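Local coordinates for lovastatin nonaketide synthase, polyketide synthase component (Aspergillus terreus, PDB 7CPX), which builds the nonaketide-derived precursor of lovastatin, dihydromonacolin L, as an iterative multidomain polyketide synthase working with the partner protein LovC, at residues S1518-T1530 and D1566-E1578. The protein carries 2 engineered substitutions. Sequence-based numbering, arbitrary orientation.
Sequences SNVLHATPDLEKT and DWWAGVDDGRCTE
His1522 and Trp1567 meet edge to edge, ND1 of the imidazole lying 4.1 Å from CE3 near the plane of the indole, without a stack. At the imidazole's edge, in its plane, sits Val1520 CA, and NE2 makes a weak, bent bond to Asn1519 O (118° at the hydrogen). With CG between the backbone N and the carbonyl carbon (chi1 72°), the ring of His1522 turns its ND1 edge to Trp1567. Phe1580 meets the indole of Trp1567 nearly at right angles. One face of the Trp1568 indole carries the backbone of Cys1576 and Thr1577, towards its rim, while Trp1567 CE2 lies in plane at its edge.

Glu1578 reaches across to 1518-1530. Its CB sits 3.2 Å from His1522 O, and its chain, with CG anti to the backbone N (chi1 -178°), bends at chi2 to bring the carboxylate against Thr1524, Pro1525 and Leu1527. OE2 packs alongside Leu1527 CB and CD2, whereas OE1 lies beside Pro1525 CA and close to Thr1524 O, two acceptors that share no hydrogen bond. The Asp1566 carboxylate packs on the methyl of Ala1523, OD1 to CB 3.5 Å. Arg1499 hydrogen-bonds Ala1523 O and makes a long, weak ion pair with Asp1566. Pro1525 CB touches the backbone of Gly1570, 3.6 Å from its N.

No hydrogen bond runs directly between the segments; they meet by packing. Thr1524 OG1 accepts from Asp1526 N, an ST turn that leads into helix 1527-1537. The arrangement is consistent with a Rossmann-like methyltransferase domain, in which the loop linking strand 1512-1518 to helix 1527-1537 packs against the loop between helices 1554-1561 and 1583-1592.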
loop_
_atom_site.group_PDB
_atom_site.type_symbol
_atom_site.label_atom_id
_atom_site.label_comp_id
_atom_site.label_asym_id
_atom_site.label_seq_id
_atom_site.Cartn_x
_atom_site.Cartn_y
_atom_site.Cartn_z
ATOM N N SER A 1518 49.757 -34.785 37.508
ATOM C CA SER A 1518 49.601 -35.741 36.411
ATOM C C SER A 1518 50.962 -35.987 35.767
ATOM O O SER A 1518 51.375 -35.274 34.853
ATOM C CB SER A 1518 48.590 -35.227 35.393
ATOM O OG SER A 1518 48.483 -36.112 34.292
ATOM N N ASN A 1519 51.656 -37.019 36.248
ATOM C CA ASN A 1519 52.917 -37.472 35.662
ATOM C C ASN A 1519 53.848 -36.295 35.380
ATOM O O ASN A 1519 54.472 -36.197 34.321
ATOM C CB ASN A 1519 52.662 -38.281 34.390
ATOM C CG ASN A 1519 51.841 -39.526 34.650
ATOM O OD1 ASN A 1519 52.366 -40.548 35.088
ATOM N ND2 ASN A 1519 50.543 -39.447 34.380
ATOM N N VAL A 1520 53.934 -35.388 36.351
ATOM C CA VAL A 1520 54.794 -34.215 36.227
ATOM C C VAL A 1520 55.785 -34.080 37.370
ATOM O O VAL A 1520 56.777 -33.340 37.235
ATOM C CB VAL A 1520 53.934 -32.936 36.109
ATOM C CG1 VAL A 1520 53.195 -32.665 37.412
ATOM C CG2 VAL A 1520 54.788 -31.746 35.698
ATOM N N LEU A 1521 55.588 -34.757 38.502
ATOM C CA LEU A 1521 56.561 -34.692 39.584
ATOM C C LEU A 1521 57.905 -35.284 39.183
ATOM O O LEU A 1521 58.922 -34.956 39.802
ATOM C CB LEU A 1521 56.023 -35.413 40.822
ATOM C CG LEU A 1521 54.692 -34.896 41.373
ATOM C CD1 LEU A 1521 54.321 -35.635 42.649
ATOM C CD2 LEU A 1521 54.744 -33.394 41.617
ATOM N N HIS A 1522 57.932 -36.149 38.169
ATOM C CA HIS A 1522 59.190 -36.678 37.660
ATOM C C HIS A 1522 59.913 -35.690 36.756
ATOM O O HIS A 1522 61.082 -35.918 36.426
ATOM C CB HIS A 1522 58.952 -37.981 36.894
ATOM C CG HIS A 1522 58.273 -37.790 35.575
ATOM N ND1 HIS A 1522 58.664 -38.456 34.433
ATOM C CD2 HIS A 1522 57.227 -37.008 35.215
ATOM C CE1 HIS A 1522 57.890 -38.091 33.427
ATOM N NE2 HIS A 1522 57.009 -37.214 33.875
ATOM N N ALA A 1523 59.249 -34.608 36.351
ATOM C CA ALA A 1523 59.845 -33.583 35.509
ATOM C C ALA A 1523 60.525 -32.487 36.320
ATOM O O ALA A 1523 60.941 -31.471 35.748
ATOM C CB ALA A 1523 58.779 -32.971 34.596
ATOM N N THR A 1524 60.644 -32.668 37.637
ATOM C CA THR A 1524 61.257 -31.682 38.511
ATOM C C THR A 1524 62.278 -32.388 39.399
ATOM O O THR A 1524 61.936 -33.391 40.053
ATOM C CB THR A 1524 60.212 -30.967 39.374
ATOM O OG1 THR A 1524 60.858 -30.333 40.484
ATOM C CG2 THR A 1524 59.174 -31.954 39.891
ATOM N N PRO A 1525 63.526 -31.911 39.450
ATOM C CA PRO A 1525 64.499 -32.497 40.382
ATOM C C PRO A 1525 64.286 -32.083 41.828
ATOM O O PRO A 1525 65.034 -32.537 42.701
ATOM C CB PRO A 1525 65.842 -31.978 39.852
ATOM C CG PRO A 1525 65.506 -30.681 39.214
ATOM C CD PRO A 1525 64.131 -30.846 38.626
ATOM N N ASP A 1526 63.292 -31.243 42.106
ATOM C CA ASP A 1526 62.987 -30.765 43.449
ATOM C C ASP A 1526 61.764 -31.482 44.014
ATOM O O ASP A 1526 60.912 -30.873 44.666
ATOM C CB ASP A 1526 62.766 -29.256 43.442
ATOM C CG ASP A 1526 63.823 -28.517 42.643
ATOM O OD1 ASP A 1526 63.827 -28.646 41.402
ATOM O OD2 ASP A 1526 64.647 -27.808 43.258
ATOM N N LEU A 1527 61.669 -32.788 43.752
ATOM C CA LEU A 1527 60.492 -33.570 44.122
ATOM C C LEU A 1527 59.992 -33.240 45.524
ATOM O O LEU A 1527 58.815 -32.914 45.716
ATOM C CB LEU A 1527 60.819 -35.061 44.011
ATOM C CG LEU A 1527 59.709 -36.036 44.412
ATOM C CD1 LEU A 1527 58.463 -35.802 43.576
ATOM C CD2 LEU A 1527 60.185 -37.472 44.271
ATOM N N GLU A 1528 60.875 -33.318 46.519
ATOM C CA GLU A 1528 60.457 -33.035 47.887
ATOM C C GLU A 1528 59.967 -31.599 48.024
ATOM O O GLU A 1528 58.933 -31.344 48.653
ATOM C CB GLU A 1528 61.609 -33.305 48.855
ATOM C CG GLU A 1528 62.204 -34.697 48.728
ATOM C CD GLU A 1528 63.160 -35.029 49.856
ATOM O OE1 GLU A 1528 63.394 -34.155 50.717
ATOM O OE2 GLU A 1528 63.677 -36.166 49.882
ATOM N N LYS A 1529 60.688 -30.646 47.429
ATOM C CA LYS A 1529 60.278 -29.250 47.531
ATOM C C LYS A 1529 58.996 -28.993 46.747
ATOM O O LYS A 1529 58.158 -28.190 47.167
ATOM C CB LYS A 1529 61.401 -28.337 47.045
ATOM C CG LYS A 1529 62.709 -28.535 47.792
ATOM C CD LYS A 1529 63.675 -27.381 47.566
ATOM C CE LYS A 1529 64.089 -27.264 46.108
ATOM N NZ LYS A 1529 65.101 -26.193 45.903
ATOM N N THR A 1530 58.821 -29.665 45.608
ATOM C CA THR A 1530 57.580 -29.514 44.855
ATOM C C THR A 1530 56.390 -30.036 45.652
ATOM O O THR A 1530 55.315 -29.424 45.660
ATOM C CB THR A 1530 57.684 -30.240 43.513
ATOM O OG1 THR A 1530 57.817 -31.648 43.738
ATOM C CG2 THR A 1530 58.886 -29.740 42.724
ATOM N N ASP A 1566 63.500 -33.197 30.417
ATOM C CA ASP A 1566 63.538 -32.942 31.850
ATOM C C ASP A 1566 63.112 -34.136 32.690
ATOM O O ASP A 1566 63.068 -34.014 33.918
ATOM C CB ASP A 1566 62.661 -31.725 32.204
ATOM C CG ASP A 1566 61.185 -31.959 31.931
ATOM O OD1 ASP A 1566 60.782 -33.124 31.740
ATOM O OD2 ASP A 1566 60.425 -30.968 31.908
ATOM N N TRP A 1567 62.797 -35.281 32.080
ATOM C CA TRP A 1567 62.475 -36.460 32.873
ATOM C C TRP A 1567 63.705 -36.986 33.598
ATOM O O TRP A 1567 63.587 -37.542 34.696
ATOM C CB TRP A 1567 61.868 -37.547 31.986
ATOM C CG TRP A 1567 62.802 -38.678 31.678
ATOM C CD1 TRP A 1567 63.881 -38.650 30.842
ATOM C CD2 TRP A 1567 62.732 -40.009 32.199
ATOM N NE1 TRP A 1567 64.491 -39.881 30.817
ATOM C CE2 TRP A 1567 63.805 -40.732 31.643
ATOM C CE3 TRP A 1567 61.868 -40.658 33.085
ATOM C CZ2 TRP A 1567 64.033 -42.073 31.939
ATOM C CZ3 TRP A 1567 62.098 -41.987 33.378
ATOM C CH2 TRP A 1567 63.170 -42.681 32.809
ATOM N N TRP A 1568 64.889 -36.819 33.006
ATOM C CA TRP A 1568 66.120 -37.194 33.685
ATOM C C TRP A 1568 66.600 -36.117 34.647
ATOM O O TRP A 1568 67.509 -36.380 35.441
ATOM C CB TRP A 1568 67.223 -37.504 32.671
ATOM C CG TRP A 1568 68.293 -38.381 33.245
ATOM C CD1 TRP A 1568 69.504 -37.986 33.736
ATOM C CD2 TRP A 1568 68.238 -39.801 33.407
ATOM N NE1 TRP A 1568 70.208 -39.076 34.187
ATOM C CE2 TRP A 1568 69.453 -40.203 33.996
ATOM C CE3 TRP A 1568 67.282 -40.774 33.106
ATOM C CZ2 TRP A 1568 69.734 -41.536 34.292
ATOM C CZ3 TRP A 1568 67.563 -42.094 33.403
ATOM C CH2 TRP A 1568 68.779 -42.464 33.985
ATOM N N ALA A 1569 66.017 -34.922 34.595
ATOM C CA ALA A 1569 66.284 -33.897 35.598
ATOM C C ALA A 1569 65.678 -34.369 36.910
ATOM O O ALA A 1569 64.461 -34.322 37.105
ATOM C CB ALA A 1569 65.704 -32.555 35.165
ATOM N N GLY A 1570 66.531 -34.831 37.817
ATOM C CA GLY A 1570 66.077 -35.510 39.012
ATOM C C GLY A 1570 67.014 -36.630 39.403
ATOM O O GLY A 1570 66.918 -37.177 40.506
ATOM N N VAL A 1571 67.930 -36.985 38.496
ATOM C CA VAL A 1571 69.006 -37.900 38.844
ATOM C C VAL A 1571 69.805 -37.361 40.019
ATOM O O VAL A 1571 70.477 -38.126 40.718
ATOM C CB VAL A 1571 69.913 -38.152 37.621
ATOM C CG1 VAL A 1571 70.554 -36.852 37.150
ATOM C CG2 VAL A 1571 70.974 -39.193 37.947
ATOM N N ASP A 1572 69.750 -36.047 40.252
ATOM C CA ASP A 1572 70.353 -35.479 41.451
ATOM C C ASP A 1572 69.768 -36.101 42.710
ATOM O O ASP A 1572 70.431 -36.134 43.753
ATOM C CB ASP A 1572 70.153 -33.963 41.468
ATOM C CG ASP A 1572 70.676 -33.292 40.214
ATOM O OD1 ASP A 1572 70.074 -33.490 39.138
ATOM O OD2 ASP A 1572 71.687 -32.563 40.305
ATOM N N ASP A 1573 68.530 -36.596 42.634
ATOM C CA ASP A 1573 67.918 -37.250 43.784
ATOM C C ASP A 1573 68.679 -38.502 44.199
ATOM O O ASP A 1573 68.570 -38.922 45.356
ATOM C CB ASP A 1573 66.463 -37.603 43.474
ATOM C CG ASP A 1573 65.683 -37.991 44.714
ATOM O OD1 ASP A 1573 65.304 -37.086 45.486
ATOM O OD2 ASP A 1573 65.452 -39.200 44.920
ATOM N N GLY A 1574 69.441 -39.104 43.288
ATOM C CA GLY A 1574 70.288 -40.230 43.635
ATOM C C GLY A 1574 70.199 -41.410 42.689
ATOM O O GLY A 1574 71.199 -42.098 42.465
ATOM N N ARG A 1575 69.020 -41.658 42.124
ATOM C CA ARG A 1575 68.807 -42.798 41.246
ATOM C C ARG A 1575 68.651 -42.331 39.801
ATOM O O ARG A 1575 68.761 -41.145 39.483
ATOM C CB ARG A 1575 67.579 -43.597 41.688
ATOM C CG ARG A 1575 67.581 -43.994 43.154
ATOM C CD ARG A 1575 66.424 -44.929 43.467
ATOM N NE ARG A 1575 66.312 -45.217 44.892
ATOM C CZ ARG A 1575 65.390 -46.008 45.424
ATOM N NH1 ARG A 1575 64.484 -46.616 44.676
ATOM N NH2 ARG A 1575 65.379 -46.196 46.741
ATOM N N CYS A 1576 68.393 -43.291 38.916
ATOM C CA CYS A 1576 68.136 -42.971 37.519
ATOM C C CYS A 1576 66.938 -42.036 37.408
ATOM O O CYS A 1576 65.944 -42.191 38.122
ATOM C CB CYS A 1576 67.882 -44.252 36.724
ATOM S SG CYS A 1576 66.686 -45.372 37.492
ATOM N N THR A 1577 67.052 -41.048 36.514
ATOM C CA THR A 1577 66.027 -40.025 36.311
ATOM C C THR A 1577 65.537 -39.476 37.645
ATOM O O THR A 1577 66.140 -39.734 38.690
ATOM C CB THR A 1577 64.847 -40.570 35.488
ATOM O OG1 THR A 1577 63.957 -39.499 35.154
ATOM C CG2 THR A 1577 64.064 -41.653 36.238
ATOM N N GLU A 1578 64.460 -38.695 37.623
ATOM C CA GLU A 1578 63.750 -38.467 38.870
ATOM C C GLU A 1578 63.211 -39.832 39.272
ATOM O O GLU A 1578 62.304 -40.353 38.609
ATOM C CB GLU A 1578 62.632 -37.434 38.719
ATOM C CG GLU A 1578 61.901 -37.126 40.021
ATOM C CD GLU A 1578 62.835 -36.699 41.138
ATOM O OE1 GLU A 1578 63.851 -36.036 40.846
ATOM O OE2 GLU A 1578 62.556 -37.031 42.308
#